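Local coordinates for Alpha/beta hydrolase (PDB 6KMO), which probably hydrolyses carboxylic esters, as an esterase or lipase of the alpha/beta hydrolase fold, at residues 147-150 / 151-154. The protein carries 2 engineered substitutions. Sequence-based numbering, arbitrary orientation.
Sequences PVAI and NQAY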
loop_
_atom_site.group_PDB
_atom_site.type_symbol
_atom_site.label_atom_id
_atom_site.label_comp_id
_atom_site.label_asym_id
_atom_site.label_seq_id
_atom_site.Cartn_x
_atom_site.Cartn_y
_atom_site.Cartn_z
ATOM N N PRO A 147 -23.669 7.831 21.352
ATOM C CA PRO A 147 -22.528 6.935 21.180
ATOM C C PRO A 147 -22.887 5.458 21.321
ATOM O O PRO A 147 -22.041 4.677 21.737
ATOM C CB PRO A 147 -21.642 7.340 22.347
ATOM C CG PRO A 147 -22.653 7.504 23.459
ATOM C CD PRO A 147 -23.883 8.117 22.790
ATOM N N VAL A 148 -24.121 5.082 20.996
ATOM C CA VAL A 148 -24.585 3.722 21.256
ATOM C C VAL A 148 -23.693 2.696 20.571
ATOM O O VAL A 148 -23.229 1.728 21.190
ATOM C CB VAL A 148 -26.053 3.575 20.825
ATOM C CG1 VAL A 148 -26.475 2.102 20.845
ATOM C CG2 VAL A 148 -26.956 4.409 21.711
ATOM N N ALA A 149 -23.493 2.852 19.260
ATOM C CA ALA A 149 -22.756 1.849 18.499
ATOM C C ALA A 149 -21.305 1.767 18.945
ATOM O O ALA A 149 -20.755 0.668 19.048
ATOM C CB ALA A 149 -22.836 2.143 17.005
ATOM N N ILE A 150 -20.654 2.910 19.197
ATOM C CA ILE A 150 -19.248 2.822 19.609
ATOM C C ILE A 150 -19.118 2.212 21.003
ATOM O O ILE A 150 -18.085 1.613 21.328
ATOM C CB ILE A 150 -18.477 4.154 19.474
ATOM C CG1 ILE A 150 -19.088 5.236 20.359
ATOM C CG2 ILE A 150 -18.385 4.567 18.003
ATOM C CD1 ILE A 150 -18.092 6.279 20.786
ATOM N N ASN A 151 -20.145 2.345 21.842
ATOM C CA ASN A 151 -20.139 1.665 23.126
ATOM C C ASN A 151 -20.276 0.161 22.934
ATOM O O ASN A 151 -19.552 -0.622 23.566
ATOM C CB ASN A 151 -21.262 2.171 24.007
ATOM C CG ASN A 151 -21.339 1.391 25.286
ATOM O OD1 ASN A 151 -20.429 1.465 26.085
ATOM N ND2 ASN A 151 -22.352 0.593 25.443
ATOM N N GLN A 152 -21.210 -0.261 22.073
ATOM C CA GLN A 152 -21.345 -1.677 21.757
ATOM C C GLN A 152 -20.042 -2.239 21.226
ATOM O O GLN A 152 -19.623 -3.330 21.626
ATOM C CB GLN A 152 -22.458 -1.898 20.733
ATOM C CG GLN A 152 -23.846 -1.630 21.273
ATOM C CD GLN A 152 -24.884 -1.527 20.194
ATOM O OE1 GLN A 152 -24.613 -1.092 19.086
ATOM N NE2 GLN A 152 -26.105 -1.893 20.528
ATOM N N ALA A 153 -19.385 -1.503 20.331
ATOM C CA ALA A 153 -18.127 -1.964 19.761
ATOM C C ALA A 153 -17.064 -2.137 20.840
ATOM O O ALA A 153 -16.331 -3.139 20.840
ATOM C CB ALA A 153 -17.660 -0.953 18.720
ATOM N N TYR A 154 -16.964 -1.174 21.758
ATOM C CA TYR A 154 -15.981 -1.279 22.834
ATOM C C TYR A 154 -16.296 -2.454 23.763
ATOM O O TYR A 154 -15.402 -3.228 24.127
ATOM C CB TYR A 154 -15.857 0.033 23.629
ATOM C CG TYR A 154 -14.930 -0.135 24.805
ATOM C CD1 TYR A 154 -13.569 -0.170 24.634
ATOM C CD2 TYR A 154 -15.431 -0.357 26.070
ATOM C CE1 TYR A 154 -12.701 -0.373 25.692
ATOM C CE2 TYR A 154 -14.582 -0.570 27.134
ATOM C CZ TYR A 154 -13.226 -0.569 26.939
ATOM O OH TYR A 154 -12.397 -0.776 28.016
HETATM O O HOH W 1 -24.538 0.856 23.621
#
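Val148 O is gripped twice: Gln152 N reaches it at 3.0 Å in the carbonyl plane, with an N-H...O angle of 167°, and a water donates to it at 2.9 Å. The same water accepts from Asn151 ND2, also at 2.9 Å, linking the amide to the carbonyl three residues back; with chi1 at 175° CG lies opposite the backbone N, and the turn about CB-CG brings ND2 to the water. Alongside, Val148 and Gln152 point the same way, and Val148 CG1 rests 4.0 Å from Gln152 CD. Gln152 OE1 accepts from Thr139 N, which favours this orientation of the amide.

Pro147, preceded by a cis peptide bond, sits at the N-cap, and its O takes Asn151 N at 3.0 Å, opening the i to i+4 series of helix 148-163. After the Gln152-to-Val148 bond come Ala153 N to Ala149 O at 2.9 Å and Tyr154 N to Ile150 O. Ile150 O also accepts from Gln192 NE2 of helix 181-195, against which Ala149 and Ala153 pack, while Asn151 touches Leu4 of the second subunit. Backbone bonds and water thus hold the first turn together, while the Gln152 and Gln192 amides link it outward.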